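Putative lipoprotein YerB (PDB 2PSB) is of unknown molecular function, but is a putative membrane lipoprotein that interacts with PcrA, a contact not essential for viability or for repair of UV lesions. Local coordinates at residues A[167-171]-A[285-291]; A[179-184]-A[260-265]. All blocks are in the same frame, centred on the assembly; numbering follows the deposited sequence.

Contact 1: residues A[167-171]-A[285-291]; sequences PLLFQ and WLPFVPG
Two extended loop segments, 167-171 and 285-291, cross almost at right angles, their end-to-end directions 87° apart, and meet in a single beta bridge between Phe170 and Phe288. Two backbone hydrogen bonds define it: Phe288 N to Leu169 O at 2.8 Å and Gln171 N to Phe288 O at 2.9 Å, with Phe170 CA 3.0 Å from Phe288 O in a CA-H...O contact. Leu169 (chi1 t, chi2 p) gives up most surface, setting CD2 3.8 Å from Trp285 CB and CG 3.8 Å from Pro287 CB. Gln171 (chi1 p, chi2 t) lays CB 3.8 Å from Pro287 CG and sends NE2 to 3.2 Å from Val289 CG2. Phe288 (chi1 m) brings CB within 3.8 Å of Phe170 CD1 and offers its ring edge, through CD2, to Leu168 CD2 at 4.2 Å. Phe288 also packs on Leu259 of strand 255-261. Hydrogen bonding is thus backbone pairing confined to one bridge, while most covered area belongs to leucine, proline and aromatic residues, Gln171 being the polar exception.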
ATOM      1  N   PRO A 167      -5.103 -16.154  -3.616  1.00 35.19           N
ATOM      2  CA  PRO A 167      -3.729 -15.868  -3.190  1.00 33.54           C
ATOM      3  C   PRO A 167      -2.797 -15.380  -4.284  1.00 33.91           C
ATOM      4  O   PRO A 167      -3.047 -15.576  -5.472  1.00 34.44           O
ATOM      5  CB  PRO A 167      -3.264 -17.201  -2.617  1.00 32.90           C
ATOM      6  CG  PRO A 167      -3.992 -18.191  -3.460  1.00 33.68           C
ATOM      7  CD  PRO A 167      -5.386 -17.598  -3.529  1.00 33.45           C
ATOM      8  N   LEU A 168      -1.720 -14.730  -3.863  1.00 32.74           N
ATOM      9  CA  LEU A 168      -0.711 -14.264  -4.789  1.00 32.95           C
ATOM     10  C   LEU A 168       0.164 -15.470  -5.109  1.00 31.59           C
ATOM     11  O   LEU A 168      -0.051 -16.561  -4.578  1.00 30.91           O
ATOM     12  CB  LEU A 168       0.132 -13.154  -4.153  1.00 32.31           C
ATOM     13  CG  LEU A 168      -0.431 -11.732  -4.210  1.00 30.37           C
ATOM     14  CD1 LEU A 168      -1.932 -11.731  -3.992  1.00 32.55           C
ATOM     15  CD2 LEU A 168       0.277 -10.892  -3.158  1.00 32.07           C
ATOM     16  N   LEU A 169       1.139 -15.267  -5.981  1.00 32.47           N
ATOM     17  CA  LEU A 169       2.045 -16.325  -6.377  1.00 33.59           C
ATOM     18  C   LEU A 169       3.342 -16.165  -5.602  1.00 35.38           C
ATOM     19  O   LEU A 169       3.996 -15.119  -5.678  1.00 34.79           O
ATOM     20  CB  LEU A 169       2.330 -16.249  -7.879  1.00 33.31           C
ATOM     21  CG  LEU A 169       3.239 -17.337  -8.459  1.00 33.92           C
ATOM     22  CD1 LEU A 169       2.541 -18.690  -8.352  1.00 30.28           C
ATOM     23  CD2 LEU A 169       3.575 -17.020  -9.918  1.00 32.59           C
ATOM     24  N   PHE A 170       3.712 -17.212  -4.871  1.00 36.07           N
ATOM     25  CA  PHE A 170       4.924 -17.203  -4.057  1.00 37.90           C
ATOM     26  C   PHE A 170       5.891 -18.305  -4.476  1.00 41.27           C
ATOM     27  O   PHE A 170       5.493 -19.276  -5.123  1.00 42.49           O
ATOM     28  CB  PHE A 170       4.551 -17.373  -2.584  1.00 33.07           C
ATOM     29  CG  PHE A 170       3.814 -16.199  -2.014  1.00 34.42           C
ATOM     30  CD1 PHE A 170       4.494 -15.027  -1.691  1.00 32.89           C
ATOM     31  CD2 PHE A 170       2.435 -16.237  -1.847  1.00 33.18           C
ATOM     32  CE1 PHE A 170       3.811 -13.907  -1.216  1.00 31.66           C
ATOM     33  CE2 PHE A 170       1.740 -15.121  -1.369  1.00 31.87           C
ATOM     34  CZ  PHE A 170       2.429 -13.957  -1.056  1.00 30.96           C
ATOM     35  N   GLN A 171       7.159 -18.149  -4.108  1.00 42.74           N
ATOM     36  CA  GLN A 171       8.169 -19.143  -4.441  1.00 47.43           C
ATOM     37  C   GLN A 171       8.525 -20.029  -3.246  1.00 50.32           C
ATOM     38  O   GLN A 171       7.961 -19.890  -2.160  1.00 49.56           O
ATOM     39  CB  GLN A 171       9.430 -18.462  -4.973  1.00 47.84           C
ATOM     40  CG  GLN A 171      10.035 -17.454  -4.029  1.00 50.21           C
ATOM     41  CD  GLN A 171      11.440 -17.070  -4.425  1.00 51.21           C
ATOM     42  OE1 GLN A 171      12.332 -17.916  -4.478  1.00 51.67           O
ATOM     43  NE2 GLN A 171      11.649 -15.792  -4.707  1.00 52.49           N
ATOM     44  N   TRP A 285       4.761 -15.164 -15.021  1.00 36.30           N
ATOM     45  CA  TRP A 285       4.614 -14.392 -13.794  1.00 34.65           C
ATOM     46  C   TRP A 285       5.837 -14.652 -12.928  1.00 34.63           C
ATOM     47  O   TRP A 285       6.291 -15.795 -12.809  1.00 34.90           O
ATOM     48  CB  TRP A 285       3.405 -14.868 -12.989  1.00 34.58           C
ATOM     49  CG  TRP A 285       2.060 -14.660 -13.595  1.00 35.43           C
ATOM     50  CD1 TRP A 285       1.740 -14.618 -14.928  1.00 35.31           C
ATOM     51  CD2 TRP A 285       0.827 -14.539 -12.881  1.00 35.25           C
ATOM     52  NE1 TRP A 285       0.380 -14.484 -15.079  1.00 33.43           N
ATOM     53  CE2 TRP A 285      -0.205 -14.432 -13.841  1.00 35.01           C
ATOM     54  CE3 TRP A 285       0.494 -14.512 -11.518  1.00 37.26           C
ATOM     55  CZ2 TRP A 285      -1.557 -14.299 -13.481  1.00 35.54           C
ATOM     56  CZ3 TRP A 285      -0.850 -14.379 -11.156  1.00 38.18           C
ATOM     57  CH2 TRP A 285      -1.860 -14.273 -12.139  1.00 37.08           C
ATOM     58  N   LEU A 286       6.370 -13.595 -12.328  1.00 33.03           N
ATOM     59  CA  LEU A 286       7.488 -13.736 -11.414  1.00 32.44           C
ATOM     60  C   LEU A 286       6.831 -13.905 -10.043  1.00 32.76           C
ATOM     61  O   LEU A 286       5.913 -13.169  -9.703  1.00 32.66           O
ATOM     62  CB  LEU A 286       8.348 -12.475 -11.434  1.00 31.74           C
ATOM     63  CG  LEU A 286       9.236 -12.357 -12.672  1.00 32.32           C
ATOM     64  CD1 LEU A 286       9.805 -10.953 -12.773  1.00 31.07           C
ATOM     65  CD2 LEU A 286      10.345 -13.398 -12.591  1.00 31.53           C
ATOM     66  N   PRO A 287       7.265 -14.902  -9.254  1.00 33.41           N
ATOM     67  CA  PRO A 287       6.647 -15.075  -7.933  1.00 33.36           C
ATOM     68  C   PRO A 287       7.259 -14.148  -6.870  1.00 33.74           C
ATOM     69  O   PRO A 287       8.307 -13.542  -7.094  1.00 33.82           O
ATOM     70  CB  PRO A 287       6.913 -16.546  -7.631  1.00 33.06           C
ATOM     71  CG  PRO A 287       8.267 -16.741  -8.212  1.00 29.61           C
ATOM     72  CD  PRO A 287       8.167 -16.028  -9.560  1.00 32.97           C
ATOM     73  N   PHE A 288       6.591 -14.043  -5.724  1.00 34.60           N
ATOM     74  CA  PHE A 288       7.082 -13.230  -4.607  1.00 32.00           C
ATOM     75  C   PHE A 288       7.606 -14.177  -3.540  1.00 33.19           C
ATOM     76  O   PHE A 288       7.194 -15.344  -3.469  1.00 31.51           O
ATOM     77  CB  PHE A 288       5.971 -12.400  -3.942  1.00 30.81           C
ATOM     78  CG  PHE A 288       5.465 -11.249  -4.762  1.00 30.06           C
ATOM     79  CD1 PHE A 288       6.331 -10.453  -5.510  1.00 30.86           C
ATOM     80  CD2 PHE A 288       4.110 -10.930  -4.751  1.00 30.65           C
ATOM     81  CE1 PHE A 288       5.845  -9.350  -6.236  1.00 29.20           C
ATOM     82  CE2 PHE A 288       3.617  -9.832  -5.469  1.00 30.96           C
ATOM     83  CZ  PHE A 288       4.484  -9.042  -6.211  1.00 26.91           C
ATOM     84  N   VAL A 289       8.509 -13.660  -2.709  1.00 32.71           N
ATOM     85  CA  VAL A 289       9.080 -14.400  -1.588  1.00 31.14           C
ATOM     86  C   VAL A 289       8.045 -14.317  -0.465  1.00 29.84           C
ATOM     87  O   VAL A 289       7.508 -13.249  -0.200  1.00 28.67           O
ATOM     88  CB  VAL A 289      10.383 -13.721  -1.071  1.00 33.83           C
ATOM     89  CG1 VAL A 289      10.735 -14.250   0.314  1.00 32.52           C
ATOM     90  CG2 VAL A 289      11.535 -13.951  -2.050  1.00 31.26           C
ATOM     91  N   PRO A 290       7.763 -15.432   0.222  1.00 32.58           N
ATOM     92  CA  PRO A 290       6.770 -15.340   1.303  1.00 32.24           C
ATOM     93  C   PRO A 290       7.071 -14.186   2.279  1.00 31.50           C
ATOM     94  O   PRO A 290       8.208 -14.003   2.706  1.00 30.55           O
ATOM     95  CB  PRO A 290       6.867 -16.705   1.979  1.00 31.84           C
ATOM     96  CG  PRO A 290       7.274 -17.616   0.863  1.00 32.00           C
ATOM     97  CD  PRO A 290       8.302 -16.800   0.104  1.00 31.65           C
ATOM     98  N   GLY A 291       6.052 -13.397   2.614  1.00 32.20           N
ATOM     99  CA  GLY A 291       6.257 -12.287   3.534  1.00 31.68           C
ATOM    100  C   GLY A 291       5.604 -10.992   3.087  1.00 31.61           C
ATOM    101  O   GLY A 291       4.706 -10.995   2.248  1.00 31.45           O
TER

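Contact 2: residues A[179-184]-A[260-265]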
ATOM      1  N   ASN A 179      23.066 -15.540  -3.688  1.00 67.01           N
ATOM      2  CA  ASN A 179      23.558 -14.660  -2.634  1.00 67.55           C
ATOM      3  C   ASN A 179      23.370 -13.204  -3.059  1.00 67.74           C
ATOM      4  O   ASN A 179      22.236 -12.732  -3.179  1.00 69.35           O
ATOM      5  CB  ASN A 179      25.039 -14.949  -2.360  1.00 66.86           C
ATOM      6  CG  ASN A 179      25.552 -14.250  -1.112  1.00 66.06           C
ATOM      7  OD1 ASN A 179      26.705 -14.424  -0.720  1.00 62.69           O
ATOM      8  ND2 ASN A 179      24.694 -13.457  -0.483  1.00 66.44           N
ATOM      9  N   GLU A 180      24.480 -12.501  -3.282  1.00 66.94           N
ATOM     10  CA  GLU A 180      24.446 -11.102  -3.710  1.00 65.98           C
ATOM     11  C   GLU A 180      23.584 -10.223  -2.795  1.00 64.14           C
ATOM     12  O   GLU A 180      22.874 -10.731  -1.923  1.00 64.14           O
ATOM     13  CB  GLU A 180      23.927 -11.019  -5.151  1.00 66.96           C
ATOM     14  CG  GLU A 180      24.853 -11.631  -6.212  1.00 68.26           C
ATOM     15  CD  GLU A 180      25.264 -13.067  -5.910  1.00 69.76           C
ATOM     16  OE1 GLU A 180      24.388 -13.886  -5.556  1.00 70.16           O
ATOM     17  OE2 GLU A 180      26.468 -13.382  -6.038  1.00 69.30           O
ATOM     18  N   SER A 181      23.654  -8.906  -2.989  1.00 61.21           N
ATOM     19  CA  SER A 181      22.869  -7.970  -2.179  1.00 58.20           C
ATOM     20  C   SER A 181      22.846  -6.562  -2.769  1.00 57.08           C
ATOM     21  O   SER A 181      23.843  -5.840  -2.719  1.00 56.59           O
ATOM     22  CB  SER A 181      23.415  -7.913  -0.747  1.00 58.22           C
ATOM     23  OG  SER A 181      22.640  -7.048   0.065  1.00 56.32           O
ATOM     24  N   TYR A 182      21.695  -6.178  -3.319  1.00 54.88           N
ATOM     25  CA  TYR A 182      21.509  -4.860  -3.921  1.00 52.35           C
ATOM     26  C   TYR A 182      20.453  -4.038  -3.181  1.00 50.92           C
ATOM     27  O   TYR A 182      19.384  -4.545  -2.833  1.00 51.11           O
ATOM     28  CB  TYR A 182      21.086  -5.007  -5.384  1.00 52.75           C
ATOM     29  CG  TYR A 182      22.159  -5.572  -6.278  1.00 54.37           C
ATOM     30  CD1 TYR A 182      23.119  -4.741  -6.847  1.00 54.28           C
ATOM     31  CD2 TYR A 182      22.227  -6.941  -6.540  1.00 54.92           C
ATOM     32  CE1 TYR A 182      24.122  -5.253  -7.660  1.00 55.42           C
ATOM     33  CE2 TYR A 182      23.229  -7.471  -7.351  1.00 55.90           C
ATOM     34  CZ  TYR A 182      24.175  -6.617  -7.908  1.00 56.18           C
ATOM     35  OH  TYR A 182      25.175  -7.113  -8.710  1.00 54.73           O
ATOM     36  N   ASN A 183      20.760  -2.767  -2.942  1.00 48.23           N
ATOM     37  CA  ASN A 183      19.829  -1.875  -2.268  1.00 45.51           C
ATOM     38  C   ASN A 183      19.272  -0.933  -3.327  1.00 44.45           C
ATOM     39  O   ASN A 183      19.850  -0.794  -4.405  1.00 44.36           O
ATOM     40  CB  ASN A 183      20.537  -1.076  -1.172  1.00 44.41           C
ATOM     41  CG  ASN A 183      21.131  -1.965  -0.090  1.00 45.44           C
ATOM     42  OD1 ASN A 183      20.514  -2.938   0.336  1.00 43.60           O
ATOM     43  ND2 ASN A 183      22.333  -1.622   0.368  1.00 45.75           N
ATOM     44  N   VAL A 184      18.151  -0.291  -3.024  1.00 42.86           N
ATOM     45  CA  VAL A 184      17.525   0.622  -3.969  1.00 42.16           C
ATOM     46  C   VAL A 184      16.975   1.887  -3.313  1.00 43.50           C
ATOM     47  O   VAL A 184      16.576   1.882  -2.146  1.00 42.11           O
ATOM     48  CB  VAL A 184      16.373  -0.082  -4.736  1.00 42.42           C
ATOM     49  CG1 VAL A 184      15.351  -0.631  -3.748  1.00 42.46           C
ATOM     50  CG2 VAL A 184      15.712   0.887  -5.701  1.00 42.06           C
ATOM     51  N   PHE A 260      12.884  -6.476  -6.394  1.00 33.55           N
ATOM     52  CA  PHE A 260      13.984  -6.733  -5.469  1.00 32.33           C
ATOM     53  C   PHE A 260      13.576  -7.689  -4.367  1.00 33.55           C
ATOM     54  O   PHE A 260      12.672  -7.398  -3.574  1.00 31.33           O
ATOM     55  CB  PHE A 260      14.467  -5.447  -4.800  1.00 32.40           C
ATOM     56  CG  PHE A 260      14.905  -4.385  -5.753  1.00 33.45           C
ATOM     57  CD1 PHE A 260      13.972  -3.648  -6.469  1.00 33.93           C
ATOM     58  CD2 PHE A 260      16.265  -4.114  -5.934  1.00 34.46           C
ATOM     59  CE1 PHE A 260      14.380  -2.651  -7.354  1.00 33.94           C
ATOM     60  CE2 PHE A 260      16.682  -3.122  -6.815  1.00 33.40           C
ATOM     61  CZ  PHE A 260      15.738  -2.389  -7.526  1.00 33.85           C
ATOM     62  N   GLN A 261      14.266  -8.820  -4.311  1.00 34.73           N
ATOM     63  CA  GLN A 261      14.017  -9.834  -3.299  1.00 37.98           C
ATOM     64  C   GLN A 261      15.334 -10.572  -3.046  1.00 39.99           C
ATOM     65  O   GLN A 261      16.104 -10.805  -3.974  1.00 42.20           O
ATOM     66  CB  GLN A 261      12.921 -10.797  -3.782  1.00 36.97           C
ATOM     67  CG  GLN A 261      12.860 -10.941  -5.285  1.00 37.16           C
ATOM     68  CD  GLN A 261      11.822 -11.948  -5.760  1.00 37.21           C
ATOM     69  OE1 GLN A 261      10.636 -11.862  -5.426  1.00 36.16           O
ATOM     70  NE2 GLN A 261      12.265 -12.903  -6.560  1.00 38.58           N
ATOM     71  N   HIS A 262      15.607 -10.910  -1.791  1.00 40.94           N
ATOM     72  CA  HIS A 262      16.841 -11.613  -1.444  1.00 42.44           C
ATOM     73  C   HIS A 262      18.094 -10.868  -1.900  1.00 43.33           C
ATOM     74  O   HIS A 262      19.043 -11.478  -2.385  1.00 44.37           O
ATOM     75  CB  HIS A 262      16.838 -13.012  -2.065  1.00 42.96           C
ATOM     76  CG  HIS A 262      15.853 -13.945  -1.437  1.00 45.47           C
ATOM     77  ND1 HIS A 262      15.326 -15.027  -2.104  1.00 45.68           N
ATOM     78  CD2 HIS A 262      15.304 -13.963  -0.199  1.00 46.17           C
ATOM     79  CE1 HIS A 262      14.492 -15.672  -1.307  1.00 46.84           C
ATOM     80  NE2 HIS A 262      14.461 -15.045  -0.144  1.00 47.27           N
ATOM     81  N   GLY A 263      18.102  -9.552  -1.751  1.00 43.45           N
ATOM     82  CA  GLY A 263      19.264  -8.793  -2.166  1.00 43.85           C
ATOM     83  C   GLY A 263      19.388  -8.767  -3.675  1.00 44.07           C
ATOM     84  O   GLY A 263      20.195  -8.017  -4.226  1.00 43.32           O
ATOM     85  N   ASN A 264      18.580  -9.586  -4.341  1.00 42.28           N
ATOM     86  CA  ASN A 264      18.592  -9.652  -5.797  1.00 42.98           C
ATOM     87  C   ASN A 264      17.758  -8.548  -6.420  1.00 42.43           C
ATOM     88  O   ASN A 264      16.917  -7.944  -5.768  1.00 41.77           O
ATOM     89  CB  ASN A 264      18.054 -11.000  -6.293  1.00 43.38           C
ATOM     90  CG  ASN A 264      19.057 -12.121  -6.146  1.00 45.28           C
ATOM     91  OD1 ASN A 264      19.570 -12.373  -5.058  1.00 45.62           O
ATOM     92  ND2 ASN A 264      19.341 -12.806  -7.247  1.00 46.76           N
ATOM     93  N   VAL A 265      18.012  -8.301  -7.698  1.00 42.88           N
ATOM     94  CA  VAL A 265      17.289  -7.307  -8.473  1.00 43.35           C
ATOM     95  C   VAL A 265      16.899  -8.032  -9.756  1.00 44.48           C
ATOM     96  O   VAL A 265      17.640  -8.889 -10.241  1.00 46.19           O
ATOM     97  CB  VAL A 265      18.175  -6.082  -8.809  1.00 42.80           C
ATOM     98  CG1 VAL A 265      19.438  -6.523  -9.499  1.00 43.05           C
ATOM     99  CG2 VAL A 265      17.409  -5.109  -9.693  1.00 42.53           C
TER
HETATM  100  O   HOH W   1      17.529  -6.062  -3.732  1.00 43.17           O
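Val184 sits over one face of the Phe260 ring, its CB 4.0 Å from the ring centroid and 25° off the normal, a CH-pi contact whose closest pair is Val184 CB and Phe260 CZ at 3.7 Å. A second apolar pair forms at Tyr182, where Val265 CG1 lies over one ring face and approaches Tyr182 CD2 to 4.1 Å. At the tip of the hairpin the backbones meet directly. Tyr182 N donates to Gly263 O over a short 2.5 Å, and Ser181 CA makes a CA-H...O contact with the same Gly263 O at 3.4 Å. Further along, water 1 spans the gap, donating to Tyr182 O at 2.6 Å and to Asn264 O at 2.8 Å, so the two segments stay linked by water beyond their one direct hydrogen bond.

Gln261 to Asn264 form a type I' beta turn, the classic connection of a tight two-residue beta hairpin. Asn264 N to Gln261 O at 2.8 Å closes the turn, though the place of Asn264 N is less sure, and Gln261 N to Asn264 O at 3.1 Å is the return bond that completes the hairpin. Gly263 has positive phi, and a CB there would clash with Glu180 O and Ser181 CA: the missing side chain lets segment 179-184 run close against the turn, with the CA atoms of Ser181 and Gly263 3.7 Å apart.

The turn joins strands 255-261 and 264-273 of the large mixed sheet. Strand 183-187, opening at Asn183, belongs to the six-stranded antiparallel sheet, flanked by strands 196-202 and 304-307, and Val184 and Phe260 both reach Ile233 of strand 230-240.

In the fold
Contacts 1 and 2 lie about 16 Å apart, centre to centre, on the same side of the chain's centre. Along the chain the order is 167-171, 179-184, 260-265, 285-291, so contact 2 falls wholly between the two halves of contact 1. They touch through Gln261 and His262, which pack against Val289, while Gln261 also meets Gln171 and Pro287. Strand 255-261 therefore serves both: it carries Leu259, on which Phe288 packs, and runs into the hairpin turn of contact 2. Segments 167-171 and 179-184 flank the unmodelled residues 173-178, so the linker from helix 147-157 to strand 183-187 packs before this gap on loop 285-291 and after it on the hairpin of strands 255-261 and 264-273.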